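Local coordinates for proton-dependent oligopeptide transporter family protein (Xanthomonas campestris, PDB 6EI3) that probably couples the uptake of short peptides to proton movement across the membrane, as a major facilitator superfamily member captured in an auto-inhibited state, at residues 54-65 with 110-120; 6-17 with 175-186. All coordinates share one frame; numbering follows the deposited sequence. Where two conformers were deposited one is given.

Interaction 1 of 2, residues 54-65 with 110-120; sequences FMIGVFFFPLLG and IAFGAGGIKPL. With 78M ((2S)-2,3-dihydroxypropyl(7Z)-pentadec-7-enoate), chain G; 78M ((2S)-2,3-dihydroxypropyl(7Z)-pentadec-7-enoate), chain R.
Val58 and Gly115 bring the two backbones together: Val58 O lies 3.1 Å from Gly115 CA, and helices 54-60 and 110-117 pass with their axes 7.1 Å apart at 32°. Gly115 CA also faces Phe61, and its lack of a side chain leaves the backbones close. Gly57, likewise without one, has its O 3.8 Å from Ala111 O. Past the break between helices 40-60 and 62-95, Gly65 CA makes a CA-H...O contact of 3.3 Å with Gly116 O. Pro62 N has no hydrogen to give, and its ring rests against Gly115 O, with CG 3.2 Å from that oxygen.

The rings pack beside this seam. Phe112 directs its edge at the face of Phe61 in a T-shaped stack, centroids 5.0 Å apart and planes at 75°, with CD1 over the middle of the Phe61 ring. Leu64 CD2 adds a contact to Phe112 CE1. Here the contact turns to lipid: the monoacylglycerol of chain R runs past Phe112 and Leu64, while chain G ends over a face of Phe60.

Looser, partly exposed packing surrounds Lys118, Phe59 and Pro119. The lysine chain, bent at chi3 and chi4, lays CE over one face of Phe59, and NZ sits 4.2 Å from the ring centroid in a cation-pi contact. Close helix packing thus rests on glycines and apolar surface, with an aromatic face probably helping to stabilise the lysine charge.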
loop_
_atom_site.group_PDB
_atom_site.type_symbol
_atom_site.label_atom_id
_atom_site.label_comp_id
_atom_site.label_asym_id
_atom_site.label_seq_id
_atom_site.Cartn_x
_atom_site.Cartn_y
_atom_site.Cartn_z
ATOM N N PHE A 54 -0.219 8.014 7.961
ATOM C CA PHE A 54 -1.590 7.515 7.782
ATOM C C PHE A 54 -1.596 6.250 6.865
ATOM O O PHE A 54 -2.203 5.242 7.221
ATOM C CB PHE A 54 -2.480 8.626 7.177
ATOM C CG PHE A 54 -3.856 8.170 6.772
ATOM C CD1 PHE A 54 -4.850 7.968 7.728
ATOM C CD2 PHE A 54 -4.166 7.946 5.437
ATOM C CE1 PHE A 54 -6.128 7.546 7.351
ATOM C CE2 PHE A 54 -5.436 7.498 5.060
ATOM C CZ PHE A 54 -6.406 7.299 6.017
ATOM N N MET A 55 -0.921 6.323 5.687
ATOM C CA MET A 55 -0.777 5.198 4.748
ATOM C C MET A 55 -0.093 3.996 5.436
ATOM O O MET A 55 -0.496 2.850 5.229
ATOM C CB MET A 55 -0.016 5.630 3.490
ATOM C CG MET A 55 -0.842 6.563 2.569
ATOM S SD MET A 55 -2.487 5.891 2.153
ATOM C CE MET A 55 -2.011 4.565 1.087
ATOM N N ILE A 56 0.902 4.273 6.291
ATOM C CA ILE A 56 1.586 3.233 7.065
ATOM C C ILE A 56 0.575 2.470 7.936
ATOM O O ILE A 56 0.543 1.249 7.872
ATOM C CB ILE A 56 2.785 3.808 7.855
ATOM C CG1 ILE A 56 4.001 3.902 6.914
ATOM C CG2 ILE A 56 3.106 2.935 9.085
ATOM C CD1 ILE A 56 5.114 4.758 7.359
ATOM N N GLY A 57 -0.281 3.196 8.661
ATOM C CA GLY A 57 -1.305 2.596 9.509
ATOM C C GLY A 57 -2.307 1.783 8.723
ATOM O O GLY A 57 -2.655 0.663 9.113
ATOM N N VAL A 58 -2.792 2.364 7.600
ATOM C CA VAL A 58 -3.764 1.722 6.724
ATOM C C VAL A 58 -3.272 0.347 6.241
ATOM O O VAL A 58 -4.062 -0.586 6.185
ATOM C CB VAL A 58 -4.160 2.637 5.539
ATOM C CG1 VAL A 58 -5.047 1.895 4.529
ATOM C CG2 VAL A 58 -4.865 3.901 6.034
ATOM N N PHE A 59 -1.975 0.223 5.916
ATOM C CA PHE A 59 -1.428 -1.009 5.350
ATOM C C PHE A 59 -0.706 -1.882 6.367
ATOM O O PHE A 59 -0.323 -3.003 6.032
ATOM C CB PHE A 59 -0.562 -0.679 4.129
ATOM C CG PHE A 59 -1.440 -0.419 2.922
ATOM C CD1 PHE A 59 -1.973 0.846 2.686
ATOM C CD2 PHE A 59 -1.714 -1.433 2.009
ATOM C CE1 PHE A 59 -2.782 1.090 1.565
ATOM C CE2 PHE A 59 -2.509 -1.187 0.877
ATOM C CZ PHE A 59 -3.049 0.071 0.675
ATOM N N PHE A 60 -0.630 -1.429 7.628
ATOM C CA PHE A 60 -0.050 -2.243 8.708
ATOM C C PHE A 60 -1.168 -2.976 9.489
ATOM O O PHE A 60 -1.022 -4.167 9.772
ATOM C CB PHE A 60 0.790 -1.387 9.679
ATOM C CG PHE A 60 1.198 -2.153 10.921
ATOM C CD1 PHE A 60 2.225 -3.097 10.871
ATOM C CD2 PHE A 60 0.493 -2.004 12.112
ATOM C CE1 PHE A 60 2.574 -3.837 12.009
ATOM C CE2 PHE A 60 0.837 -2.759 13.247
ATOM C CZ PHE A 60 1.879 -3.665 13.187
ATOM N N PHE A 61 -2.269 -2.249 9.860
ATOM C CA PHE A 61 -3.376 -2.789 10.659
ATOM C C PHE A 61 -4.116 -3.989 10.008
ATOM O O PHE A 61 -4.646 -4.764 10.798
ATOM C CB PHE A 61 -4.348 -1.706 11.142
ATOM C CG PHE A 61 -3.726 -0.850 12.222
ATOM C CD1 PHE A 61 -3.299 -1.414 13.421
ATOM C CD2 PHE A 61 -3.570 0.520 12.041
ATOM C CE1 PHE A 61 -2.710 -0.623 14.416
ATOM C CE2 PHE A 61 -2.983 1.317 13.039
ATOM C CZ PHE A 61 -2.563 0.737 14.224
ATOM N N PRO A 62 -4.048 -4.309 8.679
ATOM C CA PRO A 62 -4.578 -5.617 8.218
ATOM C C PRO A 62 -4.027 -6.788 9.025
ATOM O O PRO A 62 -4.723 -7.790 9.141
ATOM C CB PRO A 62 -4.076 -5.702 6.774
ATOM C CG PRO A 62 -4.042 -4.269 6.337
ATOM C CD PRO A 62 -3.503 -3.549 7.533
ATOM N N LEU A 63 -2.795 -6.666 9.603
ATOM C CA LEU A 63 -2.202 -7.729 10.431
ATOM C C LEU A 63 -3.110 -8.033 11.636
ATOM O O LEU A 63 -3.410 -9.201 11.899
ATOM C CB LEU A 63 -0.785 -7.364 10.947
ATOM C CG LEU A 63 0.394 -7.423 9.959
ATOM C CD1 LEU A 63 1.713 -7.076 10.677
ATOM C CD2 LEU A 63 0.560 -8.836 9.345
ATOM N N LEU A 64 -3.567 -6.972 12.338
ATOM C CA LEU A 64 -4.454 -7.075 13.488
ATOM C C LEU A 64 -5.854 -7.539 13.087
ATOM O O LEU A 64 -6.367 -8.460 13.715
ATOM C CB LEU A 64 -4.510 -5.763 14.281
ATOM C CG LEU A 64 -5.303 -5.797 15.601
ATOM C CD1 LEU A 64 -4.629 -6.690 16.662
ATOM C CD2 LEU A 64 -5.482 -4.404 16.141
ATOM N N GLY A 65 -6.420 -6.956 12.027
ATOM C CA GLY A 65 -7.733 -7.340 11.510
ATOM C C GLY A 65 -7.856 -8.830 11.221
ATOM O O GLY A 65 -8.773 -9.484 11.718
ATOM N N ILE A 110 -9.279 6.196 11.624
ATOM C CA ILE A 110 -9.562 5.865 10.218
ATOM C C ILE A 110 -8.546 4.865 9.740
ATOM O O ILE A 110 -8.942 3.871 9.160
ATOM C CB ILE A 110 -9.613 7.120 9.294
ATOM C CG1 ILE A 110 -10.910 7.916 9.580
ATOM C CG2 ILE A 110 -9.561 6.716 7.789
ATOM C CD1 ILE A 110 -10.902 9.318 9.028
ATOM N N ALA A 111 -7.233 5.095 10.024
ATOM C CA ALA A 111 -6.160 4.177 9.620
ATOM C C ALA A 111 -6.407 2.771 10.198
ATOM O O ALA A 111 -6.295 1.775 9.491
ATOM C CB ALA A 111 -4.818 4.706 10.115
ATOM N N PHE A 112 -6.749 2.716 11.484
ATOM C CA PHE A 112 -7.034 1.487 12.217
ATOM C C PHE A 112 -8.241 0.760 11.650
ATOM O O PHE A 112 -8.171 -0.456 11.430
ATOM C CB PHE A 112 -7.264 1.822 13.702
ATOM C CG PHE A 112 -7.387 0.649 14.649
ATOM C CD1 PHE A 112 -6.263 -0.060 15.051
ATOM C CD2 PHE A 112 -8.611 0.321 15.218
ATOM C CE1 PHE A 112 -6.367 -1.101 15.976
ATOM C CE2 PHE A 112 -8.709 -0.704 16.167
ATOM C CZ PHE A 112 -7.589 -1.418 16.526
ATOM N N GLY A 113 -9.330 1.501 11.424
ATOM C CA GLY A 113 -10.557 0.925 10.891
ATOM C C GLY A 113 -10.406 0.394 9.478
ATOM O O GLY A 113 -10.804 -0.741 9.195
ATOM N N ALA A 114 -9.843 1.234 8.577
ATOM C CA ALA A 114 -9.635 0.912 7.167
ATOM C C ALA A 114 -8.628 -0.215 7.031
ATOM O O ALA A 114 -8.803 -1.088 6.188
ATOM C CB ALA A 114 -9.152 2.139 6.400
ATOM N N GLY A 115 -7.601 -0.200 7.874
ATOM C CA GLY A 115 -6.598 -1.248 7.854
ATOM C C GLY A 115 -7.146 -2.587 8.320
ATOM O O GLY A 115 -6.882 -3.614 7.690
ATOM N N GLY A 116 -7.909 -2.575 9.406
ATOM C CA GLY A 116 -8.462 -3.806 9.972
ATOM C C GLY A 116 -9.416 -4.585 9.079
ATOM O O GLY A 116 -9.383 -5.818 9.079
ATOM N N ILE A 117 -10.269 -3.883 8.304
ATOM C CA ILE A 117 -11.260 -4.540 7.420
ATOM C C ILE A 117 -10.658 -5.016 6.090
ATOM O O ILE A 117 -11.239 -5.865 5.422
ATOM C CB ILE A 117 -12.482 -3.626 7.139
ATOM C CG1 ILE A 117 -12.060 -2.376 6.305
ATOM C CG2 ILE A 117 -13.200 -3.253 8.443
ATOM C CD1 ILE A 117 -13.211 -1.551 5.685
ATOM N N LYS A 118 -9.537 -4.397 5.681
ATOM C CA LYS A 118 -8.868 -4.618 4.408
ATOM C C LYS A 118 -8.609 -6.106 4.060
ATOM O O LYS A 118 -8.934 -6.475 2.940
ATOM C CB LYS A 118 -7.585 -3.786 4.365
ATOM C CG LYS A 118 -6.903 -3.725 3.022
ATOM C CD LYS A 118 -5.630 -2.913 3.186
ATOM C CE LYS A 118 -5.536 -1.844 2.155
ATOM N NZ LYS A 118 -6.415 -0.703 2.428
ATOM N N PRO A 119 -8.074 -7.005 4.921
ATOM C CA PRO A 119 -7.879 -8.389 4.453
ATOM C C PRO A 119 -9.136 -9.235 4.655
ATOM O O PRO A 119 -9.086 -10.442 4.464
ATOM C CB PRO A 119 -6.734 -8.878 5.352
ATOM C CG PRO A 119 -6.985 -8.182 6.655
ATOM C CD PRO A 119 -7.607 -6.846 6.321
ATOM N N LEU A 120 -10.243 -8.611 5.100
ATOM C CA LEU A 120 -11.466 -9.335 5.467
ATOM C C LEU A 120 -12.628 -9.228 4.500
ATOM O O LEU A 120 -13.363 -10.196 4.364
ATOM C CB LEU A 120 -11.960 -8.902 6.873
ATOM C CG LEU A 120 -10.927 -8.836 8.022
ATOM C CD1 LEU A 120 -11.583 -8.365 9.287
ATOM C CD2 LEU A 120 -10.204 -10.183 8.227
HETATM O O21 78M G . 6.400 15.933 12.949
HETATM C C20 78M G . 5.393 15.794 13.944
HETATM C C18 78M G . 4.110 15.277 13.336
HETATM O O19 78M G . 3.469 16.310 12.581
HETATM C C17 78M G . 3.146 14.726 14.364
HETATM O O2 78M G . 2.704 13.430 13.885
HETATM C C1 78M G . 1.575 13.362 13.167
HETATM O O1 78M G . 0.968 14.320 12.775
HETATM C C2 78M G . 1.191 11.940 12.888
HETATM C C3 78M G . -0.309 11.696 12.817
HETATM C C4 78M G . -0.643 10.591 11.838
HETATM C C5 78M G . -2.006 9.960 12.025
HETATM C C6 78M G . -2.126 8.578 11.388
HETATM C C7 78M G . -1.589 7.484 12.254
HETATM C C8 78M G . -1.588 6.193 11.979
HETATM C C9 78M G . -1.070 5.104 12.864
HETATM C C10 78M G . 0.320 4.618 12.480
HETATM C C11 78M G . 0.674 3.254 13.053
HETATM C C12 78M G . 2.051 2.786 12.638
HETATM C C13 78M G . 2.354 1.325 12.899
HETATM C C15 78M G . 4.093 -0.495 12.677
HETATM C C14 78M G . 3.661 0.889 12.271
HETATM O O21 78M R . -0.504 -5.828 15.975
HETATM C C20 78M R . -0.923 -5.383 17.259
HETATM C C18 78M R . -1.214 -3.901 17.249
HETATM O O19 78M R . 0.010 -3.158 17.225
HETATM C C17 78M R . -2.090 -3.470 18.404
HETATM O O2 78M R . -2.388 -2.084 18.113
HETATM C C1 78M R . -3.163 -1.399 18.962
HETATM O O1 78M R . -3.890 -1.903 19.778
HETATM C C2 78M R . -2.953 0.076 18.800
HETATM C C3 78M R . -4.129 0.809 18.182
HETATM C C4 78M R . -4.435 2.097 18.926
HETATM C C5 78M R . -5.216 3.123 18.132
HETATM C C6 78M R . -4.367 3.973 17.191
HETATM C C7 78M R . -5.145 5.177 16.772
HETATM C C8 78M R . -4.803 6.454 16.856
HETATM C C9 78M R . -3.515 7.076 17.311
HETATM C C10 78M R . -3.403 8.477 16.715
HETATM C C11 78M R . -2.398 9.387 17.393
HETATM C C12 78M R . -2.803 10.849 17.346
HETATM C C13 78M R . -1.856 11.782 18.076
HETATM C C15 78M R . -1.435 14.153 18.851
HETATM C C14 78M R . -2.456 13.144 18.382
#

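Interaction 2 of 2, residues 6-17 with 175-186. With 78M ((2S)-2,3-dihydroxypropyl(7Z)-pentadec-7-enoate), chain D.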
loop_
_atom_site.group_PDB
_atom_site.type_symbol
_atom_site.label_atom_id
_atom_site.label_comp_id
_atom_site.label_asym_id
_atom_site.label_seq_id
_atom_site.Cartn_x
_atom_site.Cartn_y
_atom_site.Cartn_z
ATOM N N PHE A 6 -25.427 -6.400 -0.486
ATOM C CA PHE A 6 -25.062 -5.702 0.759
ATOM C C PHE A 6 -23.548 -5.536 0.854
ATOM O O PHE A 6 -23.089 -4.510 1.332
ATOM C CB PHE A 6 -25.608 -6.440 1.990
ATOM C CG PHE A 6 -27.120 -6.521 2.015
ATOM C CD1 PHE A 6 -27.879 -5.473 2.525
ATOM C CD2 PHE A 6 -27.781 -7.641 1.528
ATOM C CE1 PHE A 6 -29.279 -5.543 2.536
ATOM C CE2 PHE A 6 -29.175 -7.711 1.538
ATOM C CZ PHE A 6 -29.916 -6.661 2.046
ATOM N N ILE A 7 -22.789 -6.542 0.348
ATOM C CA ILE A 7 -21.317 -6.553 0.301
ATOM C C ILE A 7 -20.843 -5.553 -0.755
ATOM O O ILE A 7 -19.898 -4.806 -0.515
ATOM C CB ILE A 7 -20.802 -8.002 -0.005
ATOM C CG1 ILE A 7 -21.246 -9.030 1.088
ATOM C CG2 ILE A 7 -19.279 -8.056 -0.268
ATOM C CD1 ILE A 7 -20.746 -8.832 2.486
ATOM N N ILE A 8 -21.516 -5.545 -1.943
ATOM C CA ILE A 8 -21.164 -4.631 -3.055
ATOM C C ILE A 8 -21.396 -3.171 -2.589
ATOM O O ILE A 8 -20.511 -2.336 -2.767
ATOM C CB ILE A 8 -21.943 -4.994 -4.370
ATOM C CG1 ILE A 8 -21.358 -6.274 -5.024
ATOM C CG2 ILE A 8 -21.950 -3.821 -5.379
ATOM C CD1 ILE A 8 -22.290 -6.949 -6.121
ATOM N N GLY A 9 -22.553 -2.912 -1.968
ATOM C CA GLY A 9 -22.919 -1.601 -1.431
ATOM C C GLY A 9 -21.900 -1.086 -0.425
ATOM O O GLY A 9 -21.424 0.040 -0.529
ATOM N N ASN A 10 -21.539 -1.931 0.543
ATOM C CA ASN A 10 -20.552 -1.603 1.563
ATOM C C ASN A 10 -19.199 -1.306 0.907
ATOM O O ASN A 10 -18.578 -0.299 1.253
ATOM C CB ASN A 10 -20.439 -2.755 2.569
ATOM C CG ASN A 10 -19.269 -2.601 3.506
ATOM O OD1 ASN A 10 -19.303 -1.849 4.492
ATOM N ND2 ASN A 10 -18.172 -3.217 3.145
ATOM N N GLU A 11 -18.756 -2.166 -0.052
ATOM C CA GLU A 11 -17.481 -1.981 -0.763
ATOM C C GLU A 11 -17.436 -0.652 -1.541
ATOM O O GLU A 11 -16.431 0.059 -1.480
ATOM C CB GLU A 11 -17.193 -3.184 -1.704
ATOM C CG GLU A 11 -15.923 -3.069 -2.549
ATOM C CD GLU A 11 -14.574 -3.182 -1.851
ATOM O OE1 GLU A 11 -14.537 -3.399 -0.618
ATOM O OE2 GLU A 11 -13.547 -3.082 -2.556
ATOM N N ALA A 12 -18.514 -0.328 -2.272
ATOM C CA ALA A 12 -18.588 0.901 -3.080
ATOM C C ALA A 12 -18.516 2.150 -2.213
ATOM O O ALA A 12 -17.709 3.025 -2.493
ATOM C CB ALA A 12 -19.861 0.907 -3.916
ATOM N N CYS A 13 -19.326 2.214 -1.129
ATOM C CA CYS A 13 -19.328 3.388 -0.247
ATOM C C CYS A 13 -18.030 3.559 0.507
ATOM O O CYS A 13 -17.528 4.685 0.555
ATOM C CB CYS A 13 -20.526 3.375 0.691
ATOM S SG CYS A 13 -22.117 3.375 -0.159
ATOM N N GLU A 14 -17.458 2.453 1.056
ATOM C CA GLU A 14 -16.194 2.525 1.798
ATOM C C GLU A 14 -15.024 2.966 0.904
ATOM O O GLU A 14 -14.206 3.757 1.340
ATOM C CB GLU A 14 -15.885 1.191 2.532
ATOM C CG GLU A 14 -14.600 1.207 3.369
ATOM C CD GLU A 14 -13.289 1.014 2.624
ATOM O OE1 GLU A 14 -13.313 0.377 1.554
ATOM O OE2 GLU A 14 -12.243 1.524 3.086
ATOM N N ARG A 15 -14.930 2.446 -0.324
ATOM C CA ARG A 15 -13.838 2.805 -1.228
ATOM C C ARG A 15 -13.937 4.261 -1.676
ATOM O O ARG A 15 -12.920 4.950 -1.727
ATOM C CB ARG A 15 -13.736 1.844 -2.447
ATOM C CG ARG A 15 -13.250 0.403 -2.103
ATOM C CD ARG A 15 -11.748 0.274 -1.816
ATOM N NE ARG A 15 -11.441 0.706 -0.447
ATOM C CZ ARG A 15 -10.255 1.104 -0.007
ATOM N NH1 ARG A 15 -9.201 1.101 -0.819
ATOM N NH2 ARG A 15 -10.109 1.506 1.253
ATOM N N PHE A 16 -15.148 4.727 -2.002
ATOM C CA PHE A 16 -15.333 6.116 -2.421
ATOM C C PHE A 16 -14.924 7.030 -1.252
ATOM O O PHE A 16 -14.212 8.016 -1.453
ATOM C CB PHE A 16 -16.790 6.385 -2.859
ATOM C CG PHE A 16 -17.015 7.767 -3.454
ATOM C CD1 PHE A 16 -17.097 8.890 -2.640
ATOM C CD2 PHE A 16 -17.149 7.939 -4.826
ATOM C CE1 PHE A 16 -17.317 10.168 -3.187
ATOM C CE2 PHE A 16 -17.371 9.214 -5.371
ATOM C CZ PHE A 16 -17.445 10.316 -4.547
ATOM N N SER A 17 -15.368 6.676 -0.038
ATOM C CA SER A 17 -15.077 7.400 1.191
ATOM C C SER A 17 -13.563 7.478 1.467
ATOM O O SER A 17 -13.042 8.553 1.772
ATOM C CB SER A 17 -15.800 6.736 2.357
ATOM O OG SER A 17 -15.473 7.340 3.593
ATOM N N PRO A 175 -17.310 12.002 2.673
ATOM C CA PRO A 175 -16.769 10.652 2.927
ATOM C C PRO A 175 -17.224 10.064 4.271
ATOM O O PRO A 175 -17.413 8.860 4.370
ATOM C CB PRO A 175 -15.235 10.864 2.908
ATOM C CG PRO A 175 -15.030 12.074 2.066
ATOM C CD PRO A 175 -16.211 12.960 2.408
ATOM N N GLY A 176 -17.429 10.913 5.275
ATOM C CA GLY A 176 -17.882 10.463 6.590
ATOM C C GLY A 176 -19.274 9.853 6.523
ATOM O O GLY A 176 -19.496 8.752 7.034
ATOM N N ILE A 177 -20.199 10.528 5.824
ATOM C CA ILE A 177 -21.588 10.034 5.634
ATOM C C ILE A 177 -21.614 8.727 4.827
ATOM O O ILE A 177 -22.325 7.788 5.184
ATOM C CB ILE A 177 -22.506 11.144 5.039
ATOM C CG1 ILE A 177 -22.750 12.282 6.077
ATOM C CG2 ILE A 177 -23.838 10.590 4.493
ATOM C CD1 ILE A 177 -23.609 11.903 7.438
ATOM N N LEU A 178 -20.789 8.646 3.785
ATOM C CA LEU A 178 -20.677 7.451 2.958
ATOM C C LEU A 178 -20.176 6.255 3.739
ATOM O O LEU A 178 -20.615 5.143 3.465
ATOM C CB LEU A 178 -19.809 7.709 1.718
ATOM C CG LEU A 178 -20.533 8.462 0.601
ATOM C CD1 LEU A 178 -19.548 8.966 -0.397
ATOM C CD2 LEU A 178 -21.553 7.562 -0.101
ATOM N N MET A 179 -19.286 6.481 4.717
ATOM C CA MET A 179 -18.753 5.428 5.581
ATOM C C MET A 179 -19.842 4.979 6.544
ATOM O O MET A 179 -19.960 3.787 6.819
ATOM C CB MET A 179 -17.499 5.918 6.342
ATOM C CG MET A 179 -16.680 4.793 6.947
ATOM S SD MET A 179 -16.251 3.474 5.752
ATOM C CE MET A 179 -16.626 2.032 6.752
ATOM N N PHE A 180 -20.653 5.926 7.054
ATOM C CA PHE A 180 -21.778 5.573 7.912
ATOM C C PHE A 180 -22.735 4.682 7.099
ATOM O O PHE A 180 -23.182 3.650 7.594
ATOM C CB PHE A 180 -22.515 6.821 8.452
ATOM C CG PHE A 180 -23.858 6.457 9.048
ATOM C CD1 PHE A 180 -23.953 5.975 10.349
ATOM C CD2 PHE A 180 -25.020 6.524 8.283
ATOM C CE1 PHE A 180 -25.194 5.606 10.887
ATOM C CE2 PHE A 180 -26.250 6.116 8.812
ATOM C CZ PHE A 180 -26.327 5.668 10.110
ATOM N N ILE A 181 -23.011 5.077 5.841
ATOM C CA ILE A 181 -23.892 4.323 4.938
ATOM C C ILE A 181 -23.282 2.967 4.614
ATOM O O ILE A 181 -24.028 1.994 4.558
ATOM C CB ILE A 181 -24.230 5.122 3.646
ATOM C CG1 ILE A 181 -25.137 6.351 3.970
ATOM C CG2 ILE A 181 -24.879 4.193 2.583
ATOM C CD1 ILE A 181 -25.250 7.392 2.819
ATOM N N ALA A 182 -21.939 2.903 4.381
ATOM C CA ALA A 182 -21.241 1.642 4.099
ATOM C C ALA A 182 -21.442 0.656 5.250
ATOM O O ALA A 182 -21.741 -0.517 5.006
ATOM C CB ALA A 182 -19.742 1.893 3.907
ATOM N N THR A 183 -21.283 1.145 6.505
ATOM C CA THR A 183 -21.421 0.337 7.732
ATOM C C THR A 183 -22.872 -0.109 7.907
ATOM O O THR A 183 -23.112 -1.284 8.208
ATOM C CB THR A 183 -20.884 1.119 8.958
ATOM O OG1 THR A 183 -19.556 1.562 8.684
ATOM C CG2 THR A 183 -20.886 0.282 10.242
ATOM N N ALA A 184 -23.840 0.825 7.692
ATOM C CA ALA A 184 -25.266 0.525 7.805
ATOM C C ALA A 184 -25.684 -0.544 6.795
ATOM O O ALA A 184 -26.433 -1.450 7.156
ATOM C CB ALA A 184 -26.108 1.796 7.609
ATOM N N VAL A 185 -25.228 -0.421 5.529
ATOM C CA VAL A 185 -25.554 -1.370 4.462
ATOM C C VAL A 185 -24.987 -2.770 4.793
ATOM O O VAL A 185 -25.712 -3.760 4.683
ATOM C CB VAL A 185 -25.154 -0.842 3.052
ATOM C CG1 VAL A 185 -25.148 -1.965 2.018
ATOM C CG2 VAL A 185 -26.101 0.283 2.602
ATOM N N PHE A 186 -23.725 -2.833 5.276
ATOM C CA PHE A 186 -23.117 -4.107 5.668
ATOM C C PHE A 186 -23.994 -4.775 6.749
ATOM O O PHE A 186 -24.400 -5.915 6.579
ATOM C CB PHE A 186 -21.648 -3.921 6.135
ATOM C CG PHE A 186 -20.916 -5.229 6.395
ATOM C CD1 PHE A 186 -20.401 -5.985 5.338
ATOM C CD2 PHE A 186 -20.726 -5.693 7.693
ATOM C CE1 PHE A 186 -19.739 -7.202 5.580
ATOM C CE2 PHE A 186 -20.025 -6.881 7.934
ATOM C CZ PHE A 186 -19.544 -7.632 6.876
HETATM O O21 78M D . -21.249 25.772 4.747
HETATM C C20 78M D . -21.632 25.545 6.095
HETATM C C18 78M D . -20.435 25.252 6.972
HETATM O O19 78M D . -19.411 24.583 6.227
HETATM C C17 78M D . -20.790 24.437 8.196
HETATM O O2 78M D . -21.438 23.248 7.682
HETATM C C1 78M D . -21.304 22.099 8.352
HETATM O O1 78M D . -20.550 21.935 9.277
HETATM C C2 78M D . -22.247 21.061 7.823
HETATM C C3 78M D . -21.571 19.953 7.033
HETATM C C4 78M D . -22.590 18.958 6.523
HETATM C C5 78M D . -22.040 17.750 5.799
HETATM C C6 78M D . -23.144 16.783 5.390
HETATM C C7 78M D . -22.648 15.607 4.605
HETATM C C8 78M D . -23.196 15.073 3.526
HETATM C C9 78M D . -24.429 15.527 2.807
HETATM C C10 78M D . -24.151 15.898 1.347
HETATM C C11 78M D . -24.587 14.854 0.325
HETATM C C12 78M D . -23.792 13.546 0.329
HETATM C C13 78M D . -24.305 12.517 -0.674
HETATM C C15 78M D . -24.265 10.249 0.437
HETATM C C14 78M D . -23.641 11.157 -0.602
#
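Leu178 and Cys13 meet near the middle of two nearly antiparallel helices, whose segment axes run 7.9 Å apart at 161°. Cys13 CB rests 3.3 Å from Leu178 O and also touches Ala182 CB, so a small residue on each helix lets the backbones close in. The two methyls of Leu178 divide their work: CD1 presses on Phe16 CD1 at 3.3 Å, whereas CD2 reaches C15, the end of the acyl chain of monoacylglycerol D. Cys13 SG is turned to Ile181 CG2, 4.0 Å away, and Ile181 CD1 meets the same lipid carbon.

Ser17 supplies the polar link. Its hydroxyl donates to Pro175 O over 2.6 Å, coming from above the carbonyl plane, 45° out of it, while Met179 N reaches that oxygen from the opposite face. OG stands opposite the backbone N of Ser17 (chi1 176°), which carries the hydroxyl across to the carbonyl. Pro175, whose nitrogen cannot bond back to the preceding turn, lies at the kink of helix 168-188. The pairing of transmembrane helices 4-22 and 168-188 is consistent with the N-terminal helical bundle of the major facilitator fold.

Farther along, Met179 SD lies 3.7 Å from Glu14 CG, beside the stem of a side chain whose carboxylate is turned from helix 168-188 to Arg15. Arg15 holds that carboxylate side-on with NE and NH2, one to each oxygen, and Tyr86 OH also hydrogen-bonds Glu14 OE2. At the other end Val185 CG1 packs 3.3 Å from Phe6 O.

How the interactions relate
The two contacts lie about 16 Å apart between centres and meet directly where Ile117 CD1 packs 3.9 Å from Glu14 CG. Along the chain, interaction 1 is nested within the loop closed by interaction 2. Interaction 1 is the deeper, about 10 Å from the centre of the chain against about 20 Å for interaction 2. Helix 62-95 joins them: Tyr86 touches Ala114 in one and Met179 in the other. Helix 4-22 does likewise, since its Phe18, Met21 and Arg22 cover Phe54. Different monoacylglycerol molecules border each contact, G and R at interaction 1, D and at least one further molecule, which touches Ala184, at interaction 2.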